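ABC transporter (PDB 4G68) probably serves as the extracellular solute-binding component of an ABC transporter, capturing sugars released from xylan for uptake. Local coordinates at residues D125-D137 with A354-D366. Numbering follows the deposited sequence.
Sequences DGTKDQLLPGSFD and ATGLPAWKYDNID
L131 packs over one face of the W360 indole: its CG sits 3.6 Å from the centroid of the five-membered ring, only 7° off the normal, a CH-pi contact. With CG anti to the carbonyl carbon (chi1 -66°), the leucine fork spreads over both rings, CD2 by NE1 and CD1 over the six-membered ring. T127 CG2 and Q130 CB meet the benzo side obliquely, the threonine methyl 3.9 Å from W360 CH2. W360 NE1 donates to P149 O on strand 144-160. Replacing W360 by an alanine is likely to uncover L131 and leave P149 O without its indole donor. Alongside this packing, the backbones form a single beta bridge, L131 with W360: K361 N gives a nearly straight bond (174°) to Q130 O, and L132 N gives one of 2.9 Å to A359 O in the carbonyl plane. A359 is small enough to let S135 approach, whose OG donates to L132 O within the type II turn L132-S135.

The solvent side is looser. K361 extends along the 125-137 backbone, its chain stretched beyond CG, until NZ donates to D129 O at 2.8 Å; the exposed carboxylate of D129 stays 6.1 Å from NZ, measured from OD1. A water bridges Q130 O and K361 O.

The bridge joins the loop that follows helix 108-112 to the chain just beyond strand 357-358, which pairs antiparallel with strand 144-160. Helix 332-353 flanks W360 through K344 and S347, the hydroxyl OG of S347 being hydrogen-bonded to W360 N, and forms a salt bridge from K340 to D125, while Y362 packs on helix 372-382.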
loop_
_atom_site.group_PDB
_atom_site.type_symbol
_atom_site.label_atom_id
_atom_site.label_comp_id
_atom_site.label_asym_id
_atom_site.label_seq_id
_atom_site.Cartn_x
_atom_site.Cartn_y
_atom_site.Cartn_z
ATOM N N ASP C 125 -17.719 23.092 -2.457
ATOM C CA ASP C 125 -17.255 24.195 -1.632
ATOM C C ASP C 125 -15.837 24.543 -1.964
ATOM O O ASP C 125 -15.229 25.336 -1.212
ATOM C CB ASP C 125 -17.388 23.850 -0.119
ATOM C CG ASP C 125 -16.541 22.636 0.308
ATOM O OD1 ASP C 125 -16.004 21.900 -0.544
ATOM O OD2 ASP C 125 -16.413 22.413 1.515
ATOM N N GLY C 126 -15.311 23.973 -3.068
ATOM C CA GLY C 126 -13.882 24.164 -3.412
ATOM C C GLY C 126 -12.867 23.168 -2.794
ATOM O O GLY C 126 -11.659 23.273 -3.042
ATOM N N THR C 127 -13.340 22.214 -1.990
ATOM C CA THR C 127 -12.477 21.154 -1.438
ATOM C C THR C 127 -11.642 20.475 -2.534
ATOM O O THR C 127 -10.456 20.252 -2.322
ATOM C CB THR C 127 -13.300 20.068 -0.708
ATOM O OG1 THR C 127 -13.906 20.604 0.473
ATOM C CG2 THR C 127 -12.419 18.871 -0.297
ATOM N N LYS C 128 -12.231 20.177 -3.709
ATOM C CA LYS C 128 -11.470 19.415 -4.716
ATOM C C LYS C 128 -10.107 20.051 -5.055
ATOM O O LYS C 128 -9.092 19.363 -5.271
ATOM C CB LYS C 128 -12.283 19.213 -5.972
ATOM C CG LYS C 128 -13.468 18.285 -5.799
ATOM C CD LYS C 128 -14.243 18.151 -7.115
ATOM C CE LYS C 128 -15.322 17.093 -6.990
ATOM N NZ LYS C 128 -16.071 16.797 -8.252
ATOM N N ASP C 129 -10.112 21.373 -5.075
ATOM C CA ASP C 129 -8.985 22.174 -5.526
ATOM C C ASP C 129 -7.845 22.126 -4.552
ATOM O O ASP C 129 -6.729 22.513 -4.877
ATOM C CB ASP C 129 -9.452 23.612 -5.744
ATOM C CG ASP C 129 -10.502 23.690 -6.828
ATOM O OD1 ASP C 129 -10.413 22.836 -7.764
ATOM O OD2 ASP C 129 -11.430 24.554 -6.728
ATOM N N GLN C 130 -8.127 21.624 -3.363
ATOM C CA GLN C 130 -7.118 21.500 -2.324
ATOM C C GLN C 130 -6.402 20.173 -2.394
ATOM O O GLN C 130 -5.438 19.944 -1.627
ATOM C CB GLN C 130 -7.786 21.641 -0.956
ATOM C CG GLN C 130 -8.473 22.994 -0.745
ATOM C CD GLN C 130 -8.961 23.143 0.647
ATOM O OE1 GLN C 130 -9.983 22.599 1.012
ATOM N NE2 GLN C 130 -8.228 23.871 1.456
ATOM N N LEU C 131 -6.914 19.260 -3.222
ATOM C CA LEU C 131 -6.171 17.982 -3.487
ATOM C C LEU C 131 -5.436 17.982 -4.843
ATOM O O LEU C 131 -5.795 18.719 -5.767
ATOM C CB LEU C 131 -7.063 16.728 -3.364
ATOM C CG LEU C 131 -7.597 16.444 -1.959
ATOM C CD1 LEU C 131 -8.942 17.155 -1.769
ATOM C CD2 LEU C 131 -7.840 14.960 -1.877
ATOM N N LEU C 132 -4.399 17.145 -4.961
ATOM C CA LEU C 132 -3.703 16.959 -6.238
ATOM C C LEU C 132 -4.679 16.441 -7.281
ATOM O O LEU C 132 -5.719 15.885 -6.911
ATOM C CB LEU C 132 -2.553 15.942 -6.103
ATOM C CG LEU C 132 -1.266 16.399 -5.440
ATOM C CD1 LEU C 132 -1.328 16.221 -3.968
ATOM C CD2 LEU C 132 -0.099 15.525 -5.899
ATOM N N PRO C 133 -4.345 16.617 -8.586
ATOM C CA PRO C 133 -5.260 16.269 -9.686
ATOM C C PRO C 133 -5.486 14.772 -9.725
ATOM O O PRO C 133 -4.562 14.012 -9.389
ATOM C CB PRO C 133 -4.504 16.734 -10.955
ATOM C CG PRO C 133 -3.449 17.659 -10.487
ATOM C CD PRO C 133 -3.073 17.189 -9.096
ATOM N N GLY C 134 -6.701 14.356 -10.091
ATOM C CA GLY C 134 -7.024 12.930 -10.178
ATOM C C GLY C 134 -7.235 12.196 -8.844
ATOM O O GLY C 134 -7.431 10.965 -8.838
ATOM N N SER C 135 -7.198 12.927 -7.717
ATOM C CA SER C 135 -7.324 12.287 -6.397
ATOM C C SER C 135 -8.635 11.501 -6.168
ATOM O O SER C 135 -8.660 10.487 -5.418
ATOM C CB SER C 135 -7.144 13.317 -5.251
ATOM O OG SER C 135 -5.773 13.660 -5.067
ATOM N N PHE C 136 -9.720 11.964 -6.804
ATOM C CA PHE C 136 -11.078 11.431 -6.550
ATOM C C PHE C 136 -11.479 10.250 -7.451
ATOM O O PHE C 136 -12.523 9.612 -7.243
ATOM C CB PHE C 136 -12.136 12.568 -6.614
ATOM C CG PHE C 136 -12.054 13.529 -5.439
ATOM C CD1 PHE C 136 -12.716 13.258 -4.240
ATOM C CD2 PHE C 136 -11.296 14.711 -5.521
ATOM C CE1 PHE C 136 -12.619 14.136 -3.130
ATOM C CE2 PHE C 136 -11.203 15.590 -4.426
ATOM C CZ PHE C 136 -11.863 15.298 -3.222
ATOM N N ASP C 137 -10.671 9.957 -8.463
ATOM C CA ASP C 137 -10.996 8.838 -9.390
ATOM C C ASP C 137 -11.349 7.512 -8.676
ATOM O O ASP C 137 -12.361 6.882 -9.002
ATOM C CB ASP C 137 -9.852 8.592 -10.383
ATOM C CG ASP C 137 -9.511 9.839 -11.201
ATOM O OD1 ASP C 137 -10.227 10.855 -11.069
ATOM O OD2 ASP C 137 -8.528 9.791 -11.981
ATOM N N ALA C 354 6.533 10.085 6.379
ATOM C CA ALA C 354 6.736 9.013 5.381
ATOM C C ALA C 354 5.899 7.723 5.605
ATOM O O ALA C 354 6.237 6.644 5.126
ATOM C CB ALA C 354 8.240 8.718 5.150
ATOM N N THR C 355 4.781 7.883 6.308
ATOM C CA THR C 355 3.776 6.817 6.439
ATOM C C THR C 355 2.882 6.735 5.207
ATOM O O THR C 355 2.155 5.745 5.019
ATOM C CB THR C 355 2.827 7.017 7.661
ATOM O OG1 THR C 355 2.277 8.356 7.662
ATOM C CG2 THR C 355 3.517 6.687 8.957
ATOM N N GLY C 356 2.903 7.791 4.392
ATOM C CA GLY C 356 2.226 7.750 3.098
ATOM C C GLY C 356 2.729 8.774 2.091
ATOM O O GLY C 356 3.669 9.523 2.386
ATOM N N LEU C 357 2.147 8.748 0.894
ATOM C CA LEU C 357 2.327 9.829 -0.078
ATOM C C LEU C 357 1.067 10.730 -0.072
ATOM O O LEU C 357 -0.062 10.201 -0.173
ATOM C CB LEU C 357 2.565 9.245 -1.455
ATOM C CG LEU C 357 3.931 8.570 -1.590
ATOM C CD1 LEU C 357 3.884 7.543 -2.715
ATOM C CD2 LEU C 357 5.063 9.613 -1.763
ATOM N N PRO C 358 1.245 12.076 0.063
ATOM C CA PRO C 358 0.091 12.952 0.303
ATOM C C PRO C 358 -0.845 13.015 -0.893
ATOM O O PRO C 358 -0.381 13.061 -2.070
ATOM C CB PRO C 358 0.740 14.337 0.539
ATOM C CG PRO C 358 2.083 14.287 -0.159
ATOM C CD PRO C 358 2.527 12.844 0.094
ATOM N N ALA C 359 -2.152 12.998 -0.633
ATOM C CA ALA C 359 -3.132 13.258 -1.704
ATOM C C ALA C 359 -3.524 14.712 -1.772
ATOM O O ALA C 359 -3.999 15.189 -2.837
ATOM C CB ALA C 359 -4.402 12.407 -1.580
ATOM N N TRP C 360 -3.355 15.412 -0.651
ATOM C CA TRP C 360 -3.723 16.829 -0.594
ATOM C C TRP C 360 -2.517 17.631 -0.950
ATOM O O TRP C 360 -1.388 17.139 -0.794
ATOM C CB TRP C 360 -4.143 17.220 0.802
ATOM C CG TRP C 360 -5.484 16.648 1.179
ATOM C CD1 TRP C 360 -5.836 15.289 1.284
ATOM C CD2 TRP C 360 -6.720 17.394 1.438
ATOM N NE1 TRP C 360 -7.165 15.154 1.637
ATOM C CE2 TRP C 360 -7.764 16.382 1.708
ATOM C CE3 TRP C 360 -7.079 18.766 1.438
ATOM C CZ2 TRP C 360 -9.071 16.745 2.028
ATOM C CZ3 TRP C 360 -8.402 19.100 1.753
ATOM C CH2 TRP C 360 -9.374 18.116 2.048
ATOM N N LYS C 361 -2.730 18.844 -1.437
ATOM C CA LYS C 361 -1.594 19.714 -1.819
ATOM C C LYS C 361 -0.896 20.034 -0.513
ATOM O O LYS C 361 -1.497 19.908 0.550
ATOM C CB LYS C 361 -2.049 21.002 -2.541
ATOM C CG LYS C 361 -2.804 20.736 -3.832
ATOM C CD LYS C 361 -3.535 21.972 -4.317
ATOM C CE LYS C 361 -3.859 21.805 -5.797
ATOM N NZ LYS C 361 -4.466 23.017 -6.426
ATOM N N TYR C 362 0.376 20.396 -0.597
ATOM C CA TYR C 362 1.217 20.432 0.569
ATOM C C TYR C 362 2.150 21.650 0.536
ATOM O O TYR C 362 3.241 21.613 1.099
ATOM C CB TYR C 362 1.987 19.098 0.689
ATOM C CG TYR C 362 2.637 18.663 -0.600
ATOM C CD1 TYR C 362 3.903 19.155 -0.970
ATOM C CD2 TYR C 362 2.029 17.726 -1.428
ATOM C CE1 TYR C 362 4.516 18.738 -2.126
ATOM C CE2 TYR C 362 2.642 17.302 -2.604
ATOM C CZ TYR C 362 3.895 17.813 -2.942
ATOM O OH TYR C 362 4.528 17.419 -4.114
ATOM N N ASP C 363 1.693 22.716 -0.134
ATOM C CA ASP C 363 2.374 24.040 -0.135
ATOM C C ASP C 363 2.506 24.638 1.266
ATOM O O ASP C 363 3.498 25.317 1.559
ATOM C CB ASP C 363 1.610 25.037 -1.017
ATOM C CG ASP C 363 1.396 24.525 -2.426
ATOM O OD1 ASP C 363 2.381 24.411 -3.191
ATOM O OD2 ASP C 363 0.229 24.244 -2.774
ATOM N N ASN C 364 1.517 24.381 2.133
ATOM C CA ASN C 364 1.607 24.797 3.538
ATOM C C ASN C 364 2.746 24.184 4.357
ATOM O O ASN C 364 2.990 24.672 5.479
ATOM C CB ASN C 364 0.283 24.577 4.291
ATOM C CG ASN C 364 -0.214 23.100 4.237
ATOM O OD1 ASN C 364 -0.592 22.540 5.235
ATOM N ND2 ASN C 364 -0.283 22.529 3.061
ATOM N N ILE C 365 3.396 23.137 3.825
ATOM C CA ILE C 365 4.401 22.339 4.569
ATOM C C ILE C 365 5.828 22.789 4.245
ATOM O O ILE C 365 6.141 23.067 3.111
ATOM C CB ILE C 365 4.299 20.796 4.277
ATOM C CG1 ILE C 365 2.991 20.178 4.838
ATOM C CG2 ILE C 365 5.488 20.032 4.876
ATOM C CD1 ILE C 365 2.549 20.673 6.207
ATOM N N ASP C 366 6.687 22.830 5.266
ATOM C CA ASP C 366 8.091 23.188 5.085
ATOM C C ASP C 366 8.880 21.968 4.639
ATOM O O ASP C 366 9.156 21.051 5.442
ATOM C CB ASP C 366 8.633 23.744 6.399
ATOM C CG ASP C 366 10.074 24.224 6.315
ATOM O OD1 ASP C 366 10.693 24.318 5.236
ATOM O OD2 ASP C 366 10.590 24.514 7.418
HETATM O O HOH W 1 -4.133 20.973 0.596
#